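Local coordinates for protein 5'-tyrosyl-DNA phosphodiesterase (PDB 4FVA) that belongs to the endonuclease/exonuclease/phosphatase family of DNase I-like proteins and, in this model, binds a magnesium ion, at residues V53-L58 / S73-Q78; G117-L122 / P156-F161. All coordinates share one frame; numbering follows the deposited sequence.

Interaction 1: V53-L58 / S73-Q78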
ATOM      1  N   VAL A  53      -2.727   2.488  10.262  1.00 19.02           N
ATOM      2  CA  VAL A  53      -3.611   1.653  11.060  1.00 18.98           C
ATOM      3  C   VAL A  53      -3.382   2.063  12.513  1.00 22.47           C
ATOM      4  O   VAL A  53      -2.236   2.298  12.899  1.00 18.66           O
ATOM      5  CB  VAL A  53      -3.265   0.178  10.880  1.00 18.77           C
ATOM      6  CG1 VAL A  53      -4.257  -0.701  11.633  1.00 18.78           C
ATOM      7  CG2 VAL A  53      -3.247  -0.176   9.380  1.00 18.88           C
ATOM      8  N   VAL A  54      -4.454   2.146  13.305  1.00 19.73           N
ATOM      9  CA  VAL A  54      -4.365   2.453  14.741  1.00 18.86           C
ATOM     10  C   VAL A  54      -5.036   1.377  15.590  1.00 28.30           C
ATOM     11  O   VAL A  54      -5.845   0.597  15.088  1.00 18.89           O
ATOM     12  CB  VAL A  54      -4.974   3.843  15.070  1.00 23.93           C
ATOM     13  CG1 VAL A  54      -4.237   4.954  14.323  1.00 20.84           C
ATOM     14  CG2 VAL A  54      -6.476   3.867  14.730  1.00 19.39           C
ATOM     15  N   ASP A  55      -4.684   1.315  16.872  1.00 25.96           N
ATOM     16  CA  ASP A  55      -5.254   0.300  17.762  1.00 29.60           C
ATOM     17  C   ASP A  55      -6.741   0.528  17.982  1.00 31.56           C
ATOM     18  O   ASP A  55      -7.528  -0.415  18.059  1.00 33.30           O
ATOM     19  CB  ASP A  55      -4.526   0.291  19.105  1.00 27.35           C
ATOM     20  CG  ASP A  55      -3.098  -0.203  18.994  1.00 34.17           C
ATOM     21  OD1 ASP A  55      -2.790  -0.998  18.077  1.00 28.76           O
ATOM     22  OD2 ASP A  55      -2.264   0.247  19.804  1.00 44.37           O
ATOM     23  N   ARG A  56      -7.116   1.794  18.098  1.00 23.31           N
ATOM     24  CA  ARG A  56      -8.499   2.153  18.388  1.00 26.30           C
ATOM     25  C   ARG A  56      -9.453   1.780  17.261  1.00 27.47           C
ATOM     26  O   ARG A  56      -9.254   2.172  16.100  1.00 27.23           O
ATOM     27  CB  ARG A  56      -8.600   3.648  18.686  1.00 28.01           C
ATOM     28  CG  ARG A  56     -10.025   4.148  18.912  1.00 30.69           C
ATOM     29  CD  ARG A  56     -10.027   5.660  19.105  1.00 36.06           C
ATOM     30  NE  ARG A  56     -11.312   6.245  18.723  1.00 50.60           N
ATOM     31  CZ  ARG A  56     -11.442   7.454  18.186  1.00 55.84           C
ATOM     32  NH1 ARG A  56     -10.366   8.204  17.979  1.00 56.33           N
ATOM     33  NH2 ARG A  56     -12.641   7.908  17.851  1.00 63.36           N
ATOM     34  N   ASP A  57     -10.502   1.043  17.609  1.00 28.01           N
ATOM     35  CA  ASP A  57     -11.529   0.665  16.645  1.00 25.94           C
ATOM     36  C   ASP A  57     -10.955  -0.209  15.530  1.00 25.48           C
ATOM     37  O   ASP A  57     -11.388  -0.133  14.379  1.00 29.57           O
ATOM     38  CB  ASP A  57     -12.205   1.911  16.051  1.00 30.68           C
ATOM     39  CG  ASP A  57     -13.088   2.637  17.067  1.00 34.31           C
ATOM     40  OD1 ASP A  57     -13.606   1.962  17.977  1.00 30.84           O
ATOM     41  OD2 ASP A  57     -13.271   3.873  16.947  1.00 32.09           O
ATOM     42  N   LEU A  58      -9.990  -1.051  15.884  1.00 21.81           N
ATOM     43  CA  LEU A  58      -9.347  -1.919  14.907  1.00 27.42           C
ATOM     44  C   LEU A  58     -10.199  -3.165  14.600  1.00 30.70           C
ATOM     45  O   LEU A  58      -9.994  -3.844  13.583  1.00 27.25           O
ATOM     46  CB  LEU A  58      -7.959  -2.306  15.420  1.00 19.98           C
ATOM     47  CG  LEU A  58      -7.075  -3.154  14.512  1.00 27.93           C
ATOM     48  CD1 LEU A  58      -6.703  -2.392  13.241  1.00 25.72           C
ATOM     49  CD2 LEU A  58      -5.826  -3.539  15.277  1.00 25.37           C
ATOM     50  N   SER A  73       2.944  -4.197  11.413  1.00 21.96           N
ATOM     51  CA  SER A  73       4.344  -3.802  11.465  1.00 22.30           C
ATOM     52  C   SER A  73       4.798  -3.550  12.897  1.00 27.13           C
ATOM     53  O   SER A  73       5.918  -3.900  13.274  1.00 28.52           O
ATOM     54  CB  SER A  73       4.592  -2.536  10.642  1.00 17.44           C
ATOM     55  OG  SER A  73       3.939  -1.400  11.221  1.00 19.52           O
ATOM     56  N   ASN A  74       3.920  -2.960  13.702  1.00 23.91           N
ATOM     57  CA  ASN A  74       4.340  -2.412  14.991  1.00 27.14           C
ATOM     58  C   ASN A  74       3.133  -2.114  15.871  1.00 25.76           C
ATOM     59  O   ASN A  74       2.964  -0.985  16.342  1.00 22.98           O
ATOM     60  CB  ASN A  74       5.119  -1.110  14.741  1.00 23.41           C
ATOM     61  CG  ASN A  74       5.956  -0.679  15.932  1.00 31.28           C
ATOM     62  OD1 ASN A  74       6.209  -1.464  16.845  1.00 35.98           O
ATOM     63  ND2 ASN A  74       6.379   0.583  15.931  1.00 36.01           N
ATOM     64  N   LYS A  75       2.305  -3.130  16.093  1.00 23.12           N
ATOM     65  CA  LYS A  75       1.053  -2.955  16.815  1.00 25.51           C
ATOM     66  C   LYS A  75       1.317  -2.375  18.203  1.00 33.20           C
ATOM     67  O   LYS A  75       2.312  -2.725  18.849  1.00 29.63           O
ATOM     68  CB  LYS A  75       0.288  -4.283  16.901  1.00 26.16           C
ATOM     69  CG  LYS A  75      -1.179  -4.121  17.272  1.00 33.22           C
ATOM     70  CD  LYS A  75      -1.989  -5.379  16.970  1.00 40.15           C
ATOM     71  CE  LYS A  75      -3.486  -5.127  17.147  1.00 49.99           C
ATOM     72  NZ  LYS A  75      -3.823  -4.683  18.537  1.00 57.10           N
ATOM     73  N   GLY A  76       0.442  -1.474  18.650  1.00 31.77           N
ATOM     74  CA  GLY A  76       0.630  -0.807  19.931  1.00 31.29           C
ATOM     75  C   GLY A  76       1.328   0.547  19.836  1.00 37.75           C
ATOM     76  O   GLY A  76       1.263   1.354  20.764  1.00 39.75           O
ATOM     77  N   CYS A  77       2.020   0.793  18.725  1.00 30.17           N
ATOM     78  CA  CYS A  77       2.583   2.116  18.448  1.00 26.32           C
ATOM     79  C   CYS A  77       1.440   3.073  18.099  1.00 23.39           C
ATOM     80  O   CYS A  77       0.309   2.625  17.874  1.00 28.97           O
ATOM     81  CB  CYS A  77       3.595   2.009  17.302  1.00 26.07           C
ATOM     82  SG  CYS A  77       4.392   3.549  16.731  1.00 42.98           S
ATOM     83  N   GLN A  78       1.705   4.376  18.050  1.00 21.52           N
ATOM     84  CA  GLN A  78       0.628   5.344  17.734  1.00 22.12           C
ATOM     85  C   GLN A  78      -0.113   4.979  16.433  1.00 27.13           C
ATOM     86  O   GLN A  78      -1.348   5.039  16.360  1.00 23.43           O
ATOM     87  CB  GLN A  78       1.189   6.761  17.640  1.00 21.61           C
ATOM     88  CG  GLN A  78       0.120   7.849  17.458  1.00 25.20           C
ATOM     89  CD  GLN A  78       0.714   9.179  17.033  1.00 28.40           C
ATOM     90  OE1 GLN A  78       1.935   9.337  17.000  1.00 37.55           O
ATOM     91  NE2 GLN A  78      -0.144  10.132  16.668  1.00 29.88           N
TER
HETATM   92  O   HOH W   1      -2.745   2.809  18.038  1.00 24.35           O
HETATM   93  O   HOH W   2      -6.674  -2.908  19.155  1.00 33.00           O
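A polar surface contact between two loops brings Asp55 against Lys75 and Gly76, where the chain leaving strand 47-53 meets the connection between strands 68-72 and 80-86. The carboxylate of Asp55 lies against the 73-78 loop. Its OD1 takes a weak hydrogen bond from Gly76 N (3.3 Å, 145° at the hydrogen) and is also hydrogen-bonded to Tyr80 OH in strand 80-86, its stronger partner, while Asp55 OD2 comes to 3.1 Å from Gly76 CA. Glycine suits this place: it is the third residue of a type II turn, Asn74 to Cys77, and its positive phi would press a side chain against the preceding carbonyl. These loops lie at the ends of strands 47-53 and 68-72 of one sheet of the DNase I-like fold; Glu52, next to Val53, binds the magnesium ion. Lys75 crosses the Asp55 side chain obliquely. Its chain stays extended until chi4 (-59°) bends Lys75 NZ to a long salt bridge with Asp55 OD1, 3.9 Å. Leu58 meets the lysine tip to tip, with Leu58 CD2 tight on Lys75 CE at 3.4 Å, so a long chain serves both a charge and an apolar neighbour. Water 1 accepts from Asp55 N (2.7 Å) and donates to Cys77 O, bridging the two backbones.

Interaction 2: G117-L122 / P156-F161; sequences GLKVFL and PGALVF
Leu159, Phe121 and Phe161 bury the most surface where strand 118-122 runs parallel to 159-161, their axes 4.7 Å apart. Leu159 is gripped through its backbone: its N donates to Lys119 O and its O accepts from Phe121 N, each at 2.9 Å. Its side chain crosses Leu118 at about a right angle, Leu159 CD1 resting on Leu118 CD2 at 3.8 Å; it also touches Val14 and Leu224, so an apolar branched chain suits the place. Phe121 O in turn receives Phe161 N, again at 2.9 Å. The two parallel strands belong to a beta-alpha-beta unit of the DNase I-like fold, joined by helix 134-154, which packs over one face of the sheet. The Phe121 ring points to the side covered by that helix, touching Ile151; Ala158 CB sits at the ring's edge, 4.3 Å from Phe121 CD1, and Val160 CG2 packs on Phe121 CB. Phe161 faces the opposite side with Val120 and Leu122, toward strand 13-20 and Phe254. Leu122 lies beside it, pointing the same way; its CG stands anti to its carbonyl carbon (chi1 -56°), and Leu122 CD2 meets the ring edge, 3.8 Å from Phe161 CD2. Val120 CG1 lies near the ring plane too, 4.3 Å from Phe161 CD2. At the margin Lys119 lays its CB on Ala158 CB and sends NZ to a salt bridge with Glu112 of strand 107-115.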
ATOM      1  N   GLY A 117       3.901 -22.213  -6.228  1.00 62.25           N
ATOM      2  CA  GLY A 117       5.332 -22.408  -6.336  1.00 64.75           C
ATOM      3  C   GLY A 117       6.083 -21.103  -6.495  1.00 58.82           C
ATOM      4  O   GLY A 117       7.304 -21.095  -6.663  1.00 61.78           O
ATOM      5  N   LEU A 118       5.365 -19.987  -6.430  1.00 41.93           N
ATOM      6  CA  LEU A 118       5.999 -18.720  -6.750  1.00 33.60           C
ATOM      7  C   LEU A 118       6.466 -17.956  -5.515  1.00 28.84           C
ATOM      8  O   LEU A 118       5.692 -17.686  -4.593  1.00 30.15           O
ATOM      9  CB  LEU A 118       5.041 -17.878  -7.588  1.00 38.29           C
ATOM     10  CG  LEU A 118       5.637 -16.627  -8.204  1.00 39.33           C
ATOM     11  CD1 LEU A 118       6.987 -16.993  -8.766  1.00 41.55           C
ATOM     12  CD2 LEU A 118       4.727 -16.160  -9.325  1.00 44.44           C
ATOM     13  N   LYS A 119       7.759 -17.647  -5.494  1.00 29.72           N
ATOM     14  CA  LYS A 119       8.353 -16.866  -4.420  1.00 26.59           C
ATOM     15  C   LYS A 119       7.820 -15.447  -4.513  1.00 25.04           C
ATOM     16  O   LYS A 119       7.767 -14.877  -5.606  1.00 20.56           O
ATOM     17  CB  LYS A 119       9.875 -16.871  -4.539  1.00 22.15           C
ATOM     18  CG  LYS A 119      10.595 -16.303  -3.342  1.00 29.42           C
ATOM     19  CD  LYS A 119      10.612 -17.312  -2.186  1.00 42.75           C
ATOM     20  CE  LYS A 119      11.452 -16.822  -1.015  1.00 40.16           C
ATOM     21  NZ  LYS A 119      11.546 -17.849   0.058  1.00 37.46           N
ATOM     22  N   VAL A 120       7.401 -14.883  -3.379  1.00 22.80           N
ATOM     23  CA  VAL A 120       6.831 -13.536  -3.367  1.00 19.68           C
ATOM     24  C   VAL A 120       7.411 -12.714  -2.232  1.00 20.84           C
ATOM     25  O   VAL A 120       7.435 -13.178  -1.095  1.00 22.28           O
ATOM     26  CB  VAL A 120       5.299 -13.564  -3.199  1.00 25.40           C
ATOM     27  CG1 VAL A 120       4.750 -12.153  -3.247  1.00 21.75           C
ATOM     28  CG2 VAL A 120       4.658 -14.424  -4.271  1.00 25.49           C
ATOM     29  N   PHE A 121       7.896 -11.515  -2.546  1.00 17.58           N
ATOM     30  CA  PHE A 121       8.318 -10.546  -1.531  1.00 20.34           C
ATOM     31  C   PHE A 121       7.349  -9.372  -1.524  1.00 22.78           C
ATOM     32  O   PHE A 121       7.040  -8.805  -2.577  1.00 20.38           O
ATOM     33  CB  PHE A 121       9.752 -10.052  -1.783  1.00 17.38           C
ATOM     34  CG  PHE A 121      10.813 -11.096  -1.525  1.00 21.88           C
ATOM     35  CD1 PHE A 121      11.103 -12.064  -2.481  1.00 24.56           C
ATOM     36  CD2 PHE A 121      11.542 -11.080  -0.331  1.00 22.70           C
ATOM     37  CE1 PHE A 121      12.095 -13.033  -2.241  1.00 20.72           C
ATOM     38  CE2 PHE A 121      12.532 -12.024  -0.082  1.00 25.53           C
ATOM     39  CZ  PHE A 121      12.808 -13.009  -1.042  1.00 22.92           C
ATOM     40  N   LEU A 122       6.869  -9.019  -0.335  1.00 19.41           N
ATOM     41  CA  LEU A 122       5.929  -7.920  -0.169  1.00 17.81           C
ATOM     42  C   LEU A 122       6.604  -6.877   0.698  1.00 21.50           C
ATOM     43  O   LEU A 122       6.994  -7.178   1.828  1.00 19.69           O
ATOM     44  CB  LEU A 122       4.644  -8.405   0.514  1.00 17.87           C
ATOM     45  CG  LEU A 122       3.916  -9.562  -0.188  1.00 19.33           C
ATOM     46  CD1 LEU A 122       2.638  -9.981   0.549  1.00 18.06           C
ATOM     47  CD2 LEU A 122       3.622  -9.157  -1.624  1.00 18.20           C
ATOM     48  N   PRO A 156      16.188 -14.594  -8.323  1.00 33.56           N
ATOM     49  CA  PRO A 156      15.788 -14.509  -9.725  1.00 32.64           C
ATOM     50  C   PRO A 156      14.477 -15.263  -9.905  1.00 26.23           C
ATOM     51  O   PRO A 156      14.276 -16.318  -9.304  1.00 27.15           O
ATOM     52  CB  PRO A 156      16.952 -15.206 -10.462  1.00 34.13           C
ATOM     53  CG  PRO A 156      17.604 -16.080  -9.423  1.00 35.34           C
ATOM     54  CD  PRO A 156      17.445 -15.343  -8.124  1.00 30.12           C
ATOM     55  N   GLY A 157      13.552 -14.701 -10.673  1.00 29.59           N
ATOM     56  CA  GLY A 157      12.291 -15.386 -10.873  1.00 32.21           C
ATOM     57  C   GLY A 157      11.218 -15.091  -9.836  1.00 32.52           C
ATOM     58  O   GLY A 157      10.083 -15.540  -9.990  1.00 32.43           O
ATOM     59  N   ALA A 158      11.566 -14.379  -8.763  1.00 24.54           N
ATOM     60  CA  ALA A 158      10.560 -14.043  -7.747  1.00 29.03           C
ATOM     61  C   ALA A 158       9.654 -12.886  -8.159  1.00 25.18           C
ATOM     62  O   ALA A 158      10.040 -12.025  -8.957  1.00 19.49           O
ATOM     63  CB  ALA A 158      11.213 -13.727  -6.402  1.00 17.75           C
ATOM     64  N   LEU A 159       8.450 -12.865  -7.598  1.00 25.10           N
ATOM     65  CA  LEU A 159       7.584 -11.689  -7.713  1.00 20.52           C
ATOM     66  C   LEU A 159       7.901 -10.769  -6.546  1.00 22.72           C
ATOM     67  O   LEU A 159       7.916 -11.207  -5.390  1.00 25.98           O
ATOM     68  CB  LEU A 159       6.115 -12.090  -7.624  1.00 31.47           C
ATOM     69  CG  LEU A 159       5.299 -12.222  -8.903  1.00 38.81           C
ATOM     70  CD1 LEU A 159       3.836 -12.521  -8.570  1.00 40.13           C
ATOM     71  CD2 LEU A 159       5.420 -10.951  -9.716  1.00 37.18           C
ATOM     72  N   VAL A 160       8.198  -9.508  -6.843  1.00 26.85           N
ATOM     73  CA  VAL A 160       8.459  -8.533  -5.792  1.00 18.12           C
ATOM     74  C   VAL A 160       7.473  -7.364  -5.929  1.00 28.70           C
ATOM     75  O   VAL A 160       7.384  -6.731  -6.996  1.00 25.12           O
ATOM     76  CB  VAL A 160       9.919  -8.012  -5.854  1.00 23.87           C
ATOM     77  CG1 VAL A 160      10.174  -7.016  -4.745  1.00 28.18           C
ATOM     78  CG2 VAL A 160      10.915  -9.170  -5.760  1.00 25.95           C
ATOM     79  N   PHE A 161       6.733  -7.079  -4.857  1.00 20.80           N
ATOM     80  CA  PHE A 161       5.833  -5.918  -4.829  1.00 22.83           C
ATOM     81  C   PHE A 161       6.293  -4.918  -3.775  1.00 21.73           C
ATOM     82  O   PHE A 161       6.380  -5.241  -2.580  1.00 24.80           O
ATOM     83  CB  PHE A 161       4.378  -6.338  -4.547  1.00 18.95           C
ATOM     84  CG  PHE A 161       3.792  -7.226  -5.617  1.00 20.43           C
ATOM     85  CD1 PHE A 161       3.533  -6.723  -6.880  1.00 19.15           C
ATOM     86  CD2 PHE A 161       3.526  -8.572  -5.359  1.00 27.21           C
ATOM     87  CE1 PHE A 161       3.011  -7.537  -7.880  1.00 23.61           C
ATOM     88  CE2 PHE A 161       2.997  -9.401  -6.354  1.00 24.51           C
ATOM     89  CZ  PHE A 161       2.738  -8.875  -7.621  1.00 22.55           C
TER

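In the fold
Interaction 1 is a surface contact and interaction 2 a largely buried one, and they hold different elements: the loops flanking strands of the six-stranded sheet in the first, two neighbouring strands of the other sheet in the second. Their centres are 28 Å apart, with nearest atoms about 10 Å apart, and they do not meet. The buried area is 238 Å² for 53-58/73-78 and 409 Å² for 117-122/156-161. The loop pair depends on a carboxylate, a lysine and bridging waters; the strand pair on regular backbone bonds and apolar side chains covered on both faces. Interaction 1 also lies close to the metal: the Val54 side chain is about 8 Å from the magnesium ion.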